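Local coordinates for pyridoxine 4-oxidase (Mesorhizobium loti, PDB 4HA6), which catalyses the FAD-dependent oxidation of the 4-hydroxymethyl group of pyridoxine to the aldehyde pyridoxal, as a member of the GMC oxidoreductase family, at residues G286-L294 with I480-P488. Numbering follows the deposited sequence.
Sequences GRNLQDHLL and IMPNLTAGP. With FAD (flavin-adenine dinucleotide), chain B.
Gln290 and Leu484 meet where residues 286-294 and 480-488 run in the same direction, their CA atoms 6.9 Å apart and those of Asn288 and Pro482 7.9 Å apart. The gap is too wide for sheet pairing, and both clear hydrogen bonds across it are made by the amide of Gln290: a carboxamide, both donor and acceptor, can bridge loops that backbone pairing cannot. Gln290, its chain extended beyond CG (chi2 158°), lays that amide against the other loop: Leu484 N donates to Gln290 OE1 at 3.1 Å, nearly straight (164°) though from above the carbonyl plane, while Gln290 NE2 gives one hydrogen to Pro482 O and the other back to Asn288 O. Three bonds fix the amide's rotation, and a leucine here would probably leave Leu484 N and Pro482 O without these mates. Loop 480-488 leads from strand 473-475, bordering the parallel FAD-binding sheet, to helix 490-506, whereas 286-294 enters the antiparallel substrate-domain sheet, so the amide ties two parts of the GMC fold. Leu484 CG sits over one face of the His292 ring, 3.6 Å from its centroid (CH-pi). Thr485 O lies in plane at the ring edge, 3.2 Å from His292 CE1. Ring ND1 is hydrogen-bonded to His446 ND1 and NE2 to Thr363 O; His446 lines the pyridoxamine pocket. At the end of 480-488, Pro488 CB comes within 3.1 Å of flavin O2.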
ATOM      1  N   GLY A 286     -11.456   6.066 -10.937  1.00  6.89           N
ATOM      2  CA  GLY A 286     -10.605   5.102 -11.608  1.00  2.89           C
ATOM      3  C   GLY A 286      -9.324   5.703 -12.168  1.00  8.28           C
ATOM      4  O   GLY A 286      -8.406   4.956 -12.501  1.00  5.00           O
ATOM      5  N   ARG A 287      -9.259   7.032 -12.281  1.00  4.20           N
ATOM      6  CA  ARG A 287      -8.076   7.700 -12.822  0.71  5.34           C
ATOM      7  C   ARG A 287      -7.097   8.046 -11.688  1.00  4.27           C
ATOM      8  O   ARG A 287      -7.374   7.747 -10.522  1.00  5.92           O
ATOM      9  CB  ARG A 287      -8.490   8.951 -13.611  0.71  7.44           C
ATOM     10  CG  ARG A 287      -9.362   8.629 -14.833  0.71 12.85           C
ATOM     11  CD  ARG A 287      -9.353   9.763 -15.870  0.71 19.33           C
ATOM     12  NE  ARG A 287      -8.009   9.980 -16.404  0.71 25.95           N
ATOM     13  CZ  ARG A 287      -7.424   9.195 -17.309  0.71 30.52           C
ATOM     14  NH1 ARG A 287      -8.060   8.130 -17.792  0.71 22.30           N
ATOM     15  NH2 ARG A 287      -6.193   9.471 -17.726  0.71 26.73           N
ATOM     16  N   ASN A 288      -5.952   8.661 -12.023  1.00  4.27           N
ATOM     17  CA  ASN A 288      -4.937   9.016 -11.008  1.00  4.50           C
ATOM     18  C   ASN A 288      -4.328   7.768 -10.347  1.00  6.86           C
ATOM     19  O   ASN A 288      -3.735   7.860  -9.262  1.00  6.72           O
ATOM     20  CB  ASN A 288      -5.534   9.987  -9.943  1.00  5.79           C
ATOM     21  CG  ASN A 288      -4.495  10.526  -8.917  1.00 25.61           C
ATOM     22  OD1 ASN A 288      -4.633  10.341  -7.678  1.00 18.48           O
ATOM     23  ND2 ASN A 288      -3.475  11.208  -9.425  1.00 23.62           N
ATOM     24  N   LEU A 289      -4.468   6.599 -10.981  1.00  4.66           N
ATOM     25  CA  LEU A 289      -3.918   5.362 -10.401  1.00  3.74           C
ATOM     26  C   LEU A 289      -2.397   5.427 -10.303  1.00  6.93           C
ATOM     27  O   LEU A 289      -1.713   5.667 -11.310  1.00  5.03           O
ATOM     28  CB  LEU A 289      -4.312   4.118 -11.205  1.00  5.09           C
ATOM     29  CG  LEU A 289      -3.534   2.830 -10.835  1.00  3.80           C
ATOM     30  CD1 LEU A 289      -3.934   2.354  -9.460  1.00  0.29           C
ATOM     31  CD2 LEU A 289      -3.712   1.681 -11.855  1.00  2.03           C
ATOM     32  N   GLN A 290      -1.874   5.196  -9.099  1.00  4.38           N
ATOM     33  CA  GLN A 290      -0.421   5.169  -8.875  1.00  7.77           C
ATOM     34  C   GLN A 290       0.017   3.870  -8.209  1.00  3.44           C
ATOM     35  O   GLN A 290      -0.769   3.230  -7.521  1.00  5.09           O
ATOM     36  CB  GLN A 290      -0.008   6.340  -7.979  1.00  3.43           C
ATOM     37  CG  GLN A 290      -0.263   7.699  -8.604  1.00  7.66           C
ATOM     38  CD  GLN A 290      -0.358   8.784  -7.557  1.00  6.65           C
ATOM     39  OE1 GLN A 290       0.636   9.115  -6.902  1.00  5.24           O
ATOM     40  NE2 GLN A 290      -1.569   9.308  -7.354  1.00  4.34           N
ATOM     41  N   ASP A 291       1.288   3.515  -8.375  1.00  9.32           N
ATOM     42  CA  ASP A 291       1.861   2.356  -7.698  1.00  3.80           C
ATOM     43  C   ASP A 291       3.374   2.555  -7.650  1.00  8.53           C
ATOM     44  O   ASP A 291       3.920   3.379  -8.397  1.00  3.95           O
ATOM     45  CB  ASP A 291       1.498   1.065  -8.439  1.00  4.10           C
ATOM     46  CG  ASP A 291       2.090  -0.196  -7.790  1.00  7.23           C
ATOM     47  OD1 ASP A 291       2.250  -0.238  -6.539  1.00  2.96           O
ATOM     48  OD2 ASP A 291       2.380  -1.161  -8.545  1.00  2.97           O
ATOM     49  N   HIS A 292       4.045   1.844  -6.745  1.00  7.93           N
ATOM     50  CA  HIS A 292       5.514   1.880  -6.689  1.00  7.30           C
ATOM     51  C   HIS A 292       6.034   0.685  -7.471  1.00  8.51           C
ATOM     52  O   HIS A 292       5.378  -0.358  -7.510  1.00  7.43           O
ATOM     53  CB  HIS A 292       6.024   1.773  -5.247  1.00  4.11           C
ATOM     54  CG  HIS A 292       6.023   3.062  -4.481  1.00  3.75           C
ATOM     55  ND1 HIS A 292       5.447   3.180  -3.234  1.00  4.13           N
ATOM     56  CD2 HIS A 292       6.566   4.271  -4.760  1.00  3.87           C
ATOM     57  CE1 HIS A 292       5.614   4.413  -2.786  1.00  5.76           C
ATOM     58  NE2 HIS A 292       6.290   5.095  -3.695  1.00  5.57           N
ATOM     59  N   LEU A 293       7.208   0.840  -8.084  1.00  4.71           N
ATOM     60  CA  LEU A 293       7.938  -0.269  -8.685  1.00  6.67           C
ATOM     61  C   LEU A 293       9.235  -0.548  -7.923  1.00  8.21           C
ATOM     62  O   LEU A 293       9.833   0.367  -7.325  1.00  2.13           O
ATOM     63  CB  LEU A 293       8.291   0.047 -10.144  1.00  1.68           C
ATOM     64  CG  LEU A 293       7.133   0.050 -11.133  1.00  6.13           C
ATOM     65  CD1 LEU A 293       7.560   0.694 -12.447  1.00  5.85           C
ATOM     66  CD2 LEU A 293       6.666  -1.385 -11.360  1.00  8.44           C
ATOM     67  N   LEU A 294       9.668  -1.810  -7.952  1.00  4.32           N
ATOM     68  CA  LEU A 294      11.020  -2.161  -7.531  1.00  2.92           C
ATOM     69  C   LEU A 294      11.697  -2.948  -8.644  1.00  5.05           C
ATOM     70  O   LEU A 294      11.098  -3.864  -9.212  1.00  5.43           O
ATOM     71  CB  LEU A 294      11.002  -2.990  -6.251  1.00  2.15           C
ATOM     72  CG  LEU A 294      10.625  -2.239  -4.977  1.00  2.74           C
ATOM     73  CD1 LEU A 294      10.484  -3.181  -3.793  1.00  2.30           C
ATOM     74  CD2 LEU A 294      11.668  -1.166  -4.689  1.00  4.37           C
ATOM     75  N   ILE A 480      -8.245   7.184  -1.991  1.00  3.67           N
ATOM     76  CA  ILE A 480      -8.338   8.649  -1.900  1.00  2.87           C
ATOM     77  C   ILE A 480      -6.995   9.391  -1.953  1.00  3.64           C
ATOM     78  O   ILE A 480      -6.981  10.621  -2.162  1.00  4.42           O
ATOM     79  CB  ILE A 480      -9.136   9.134  -0.671  1.00  8.92           C
ATOM     80  CG1 ILE A 480      -8.363   8.880   0.633  1.00  2.91           C
ATOM     81  CG2 ILE A 480     -10.569   8.571  -0.680  1.00  1.63           C
ATOM     82  CD1 ILE A 480      -7.620  10.132   1.136  1.00  2.41           C
ATOM     83  N   MET A 481      -5.882   8.667  -1.755  1.00  1.74           N
ATOM     84  CA  MET A 481      -4.553   9.286  -1.714  1.00  3.54           C
ATOM     85  C   MET A 481      -4.301  10.139  -2.949  1.00  2.98           C
ATOM     86  O   MET A 481      -4.318   9.620  -4.068  1.00  5.03           O
ATOM     87  CB  MET A 481      -3.457   8.210  -1.615  1.00  2.50           C
ATOM     88  CG  MET A 481      -3.591   7.334  -0.367  1.00  5.63           C
ATOM     89  SD  MET A 481      -2.384   5.976  -0.268  1.00  4.74           S
ATOM     90  CE  MET A 481      -0.834   6.926  -0.229  1.00  0.69           C
ATOM     91  N   PRO A 482      -4.092  11.452  -2.755  1.00  2.20           N
ATOM     92  CA  PRO A 482      -3.760  12.324  -3.892  1.00  9.72           C
ATOM     93  C   PRO A 482      -2.479  11.853  -4.560  1.00 11.94           C
ATOM     94  O   PRO A 482      -2.388  11.838  -5.788  1.00  7.84           O
ATOM     95  CB  PRO A 482      -3.555  13.701  -3.235  1.00  3.71           C
ATOM     96  CG  PRO A 482      -4.478  13.649  -2.001  1.00  8.58           C
ATOM     97  CD  PRO A 482      -4.326  12.222  -1.512  1.00  5.62           C
ATOM     98  N   ASN A 483      -1.507  11.464  -3.741  1.00  6.61           N
ATOM     99  CA  ASN A 483      -0.252  10.933  -4.238  1.00  6.62           C
ATOM    100  C   ASN A 483       0.350   9.927  -3.257  1.00 10.73           C
ATOM    101  O   ASN A 483       0.120   9.990  -2.049  1.00  7.79           O
ATOM    102  CB  ASN A 483       0.753  12.061  -4.498  1.00  3.90           C
ATOM    103  CG  ASN A 483       0.933  12.965  -3.287  1.00  8.70           C
ATOM    104  OD1 ASN A 483       0.333  14.034  -3.207  1.00  9.59           O
ATOM    105  ND2 ASN A 483       1.746  12.526  -2.325  1.00  6.60           N
ATOM    106  N   LEU A 484       1.118   9.004  -3.815  1.00  5.78           N
ATOM    107  CA  LEU A 484       1.952   8.075  -3.079  1.00  8.25           C
ATOM    108  C   LEU A 484       2.807   8.775  -2.024  1.00  7.79           C
ATOM    109  O   LEU A 484       3.353   9.855  -2.283  1.00  4.99           O
ATOM    110  CB  LEU A 484       2.892   7.434  -4.090  1.00  6.65           C
ATOM    111  CG  LEU A 484       2.967   5.942  -4.420  1.00 18.06           C
ATOM    112  CD1 LEU A 484       1.846   5.112  -3.818  1.00  3.36           C
ATOM    113  CD2 LEU A 484       3.059   5.751  -5.930  1.00  2.39           C
ATOM    114  N   THR A 485       2.936   8.159  -0.843  1.00  4.12           N
ATOM    115  CA  THR A 485       4.008   8.524   0.089  1.00  8.71           C
ATOM    116  C   THR A 485       5.302   8.004  -0.495  1.00  5.44           C
ATOM    117  O   THR A 485       5.273   7.267  -1.480  1.00  2.21           O
ATOM    118  CB  THR A 485       3.794   7.897   1.459  1.00  5.90           C
ATOM    119  OG1 THR A 485       3.595   6.485   1.300  1.00  6.64           O
ATOM    120  CG2 THR A 485       2.550   8.506   2.102  1.00  3.53           C
ATOM    121  N   ALA A 486       6.441   8.365   0.093  1.00  5.09           N
ATOM    122  CA  ALA A 486       7.732   7.936  -0.468  1.00  4.89           C
ATOM    123  C   ALA A 486       7.936   6.413  -0.453  1.00  7.50           C
ATOM    124  O   ALA A 486       8.608   5.856  -1.332  1.00 12.74           O
ATOM    125  CB  ALA A 486       8.906   8.646   0.245  1.00  6.75           C
ATOM    126  N   GLY A 487       7.379   5.744   0.555  1.00 11.57           N
ATOM    127  CA  GLY A 487       7.609   4.320   0.741  1.00  7.23           C
ATOM    128  C   GLY A 487       6.279   3.599   0.913  1.00 10.90           C
ATOM    129  O   GLY A 487       5.239   4.106   0.503  1.00  5.89           O
ATOM    130  N   PRO A 488       6.306   2.415   1.530  1.00  6.16           N
ATOM    131  CA  PRO A 488       5.083   1.632   1.705  1.00  7.65           C
ATOM    132  C   PRO A 488       3.941   2.444   2.343  1.00  7.07           C
ATOM    133  O   PRO A 488       4.176   3.259   3.247  1.00  1.59           O
ATOM    134  CB  PRO A 488       5.553   0.482   2.612  1.00  6.81           C
ATOM    135  CG  PRO A 488       6.999   0.303   2.256  1.00  8.42           C
ATOM    136  CD  PRO A 488       7.496   1.715   2.055  1.00  7.04           C
TER
HETATM  137  PA  FAD B 601      -7.304  -3.548   1.563  1.00  5.73           P
HETATM  138  O1A FAD B 601      -6.529  -3.724   2.862  1.00 11.80           O
HETATM  139  O2A FAD B 601      -6.820  -4.263   0.333  1.00 14.87           O
HETATM  140  O5B FAD B 601      -8.835  -3.974   1.870  1.00 10.88           O
HETATM  141  C5B FAD B 601      -9.833  -4.176   0.874  1.00  9.36           C
HETATM  142  C4B FAD B 601     -10.818  -5.158   1.491  1.00  7.48           C
HETATM  143  O4B FAD B 601     -12.135  -5.003   0.950  1.00  9.63           O
HETATM  144  C3B FAD B 601     -10.397  -6.595   1.211  1.00 14.77           C
HETATM  145  O3B FAD B 601     -10.525  -7.308   2.453  1.00  7.86           O
HETATM  146  C2B FAD B 601     -11.395  -7.098   0.172  1.00  9.88           C
HETATM  147  O2B FAD B 601     -11.626  -8.513   0.302  1.00 13.44           O
HETATM  148  C1B FAD B 601     -12.638  -6.270   0.484  1.00  9.52           C
HETATM  149  N9A FAD B 601     -13.528  -5.992  -0.683  1.00  6.29           N
HETATM  150  C8A FAD B 601     -13.146  -5.617  -1.922  1.00  7.45           C
HETATM  151  N7A FAD B 601     -14.234  -5.430  -2.718  1.00  6.62           N
HETATM  152  C5A FAD B 601     -15.344  -5.682  -1.986  1.00  8.04           C
HETATM  153  C6A FAD B 601     -16.813  -5.665  -2.218  1.00  9.04           C
HETATM  154  N6A FAD B 601     -17.333  -5.322  -3.439  1.00  5.51           N
HETATM  155  N1A FAD B 601     -17.620  -5.998  -1.171  1.00 12.05           N
HETATM  156  C2A FAD B 601     -17.123  -6.325   0.040  1.00 11.02           C
HETATM  157  N3A FAD B 601     -15.797  -6.352   0.308  1.00 10.89           N
HETATM  158  C4A FAD B 601     -14.870  -6.047  -0.644  1.00  7.67           C
HETATM  159  N1  FAD B 601       2.166  -1.740   2.805  1.00  3.53           N
HETATM  160  C2  FAD B 601       3.074  -1.334   3.712  1.00  5.81           C
HETATM  161  O2  FAD B 601       2.955  -0.188   4.200  1.00  5.95           O
HETATM  162  N3  FAD B 601       4.115  -2.100   4.089  1.00  6.79           N
HETATM  163  C4  FAD B 601       4.309  -3.337   3.600  1.00 17.18           C
HETATM  164  O4  FAD B 601       5.295  -4.036   3.952  1.00 23.04           O
HETATM  165  C4X FAD B 601       3.351  -3.855   2.597  1.00 13.55           C
HETATM  166  N5  FAD B 601       3.480  -5.078   2.042  1.00 19.64           N
HETATM  167  C5X FAD B 601       2.576  -5.534   1.140  1.00 22.62           C
HETATM  168  C6  FAD B 601       2.714  -6.803   0.581  1.00 21.04           C
HETATM  169  C7  FAD B 601       1.782  -7.274  -0.339  1.00 21.08           C
HETATM  170  C7M FAD B 601       1.944  -8.652  -0.932  1.00 14.12           C
HETATM  171  C8  FAD B 601       0.627  -6.419  -0.729  1.00 18.15           C
HETATM  172  C8M FAD B 601      -0.375  -6.929  -1.730  1.00 13.74           C
HETATM  173  C9  FAD B 601       0.477  -5.148  -0.175  1.00  9.98           C
HETATM  174  C9A FAD B 601       1.421  -4.682   0.741  1.00 12.21           C
HETATM  175  N10 FAD B 601       1.283  -3.400   1.303  1.00 10.91           N
HETATM  176  C10 FAD B 601       2.236  -2.960   2.233  1.00  8.81           C
HETATM  177  C1' FAD B 601       0.160  -2.539   0.914  1.00 10.97           C
HETATM  178  C2' FAD B 601      -0.916  -2.447   1.985  1.00 10.50           C
HETATM  179  O2' FAD B 601      -1.217  -3.754   2.497  1.00 13.30           O
HETATM  180  C3' FAD B 601      -2.150  -1.832   1.322  1.00  9.79           C
HETATM  181  O3' FAD B 601      -1.755  -0.614   0.669  1.00  5.53           O
HETATM  182  C4' FAD B 601      -3.245  -1.550   2.336  1.00 10.95           C
HETATM  183  O4' FAD B 601      -3.561  -2.783   3.005  1.00 14.26           O
HETATM  184  C5' FAD B 601      -4.489  -0.955   1.666  1.00  6.90           C
HETATM  185  O5' FAD B 601      -5.593  -1.121   2.553  1.00 11.88           O
HETATM  186  P   FAD B 601      -7.066  -0.728   2.066  1.00 12.17           P
HETATM  187  O1P FAD B 601      -8.006  -0.615   3.259  1.00  8.76           O
HETATM  188  O2P FAD B 601      -6.981   0.421   1.081  1.00  5.02           O
HETATM  189  O3P FAD B 601      -7.472  -2.001   1.179  1.00  7.05           O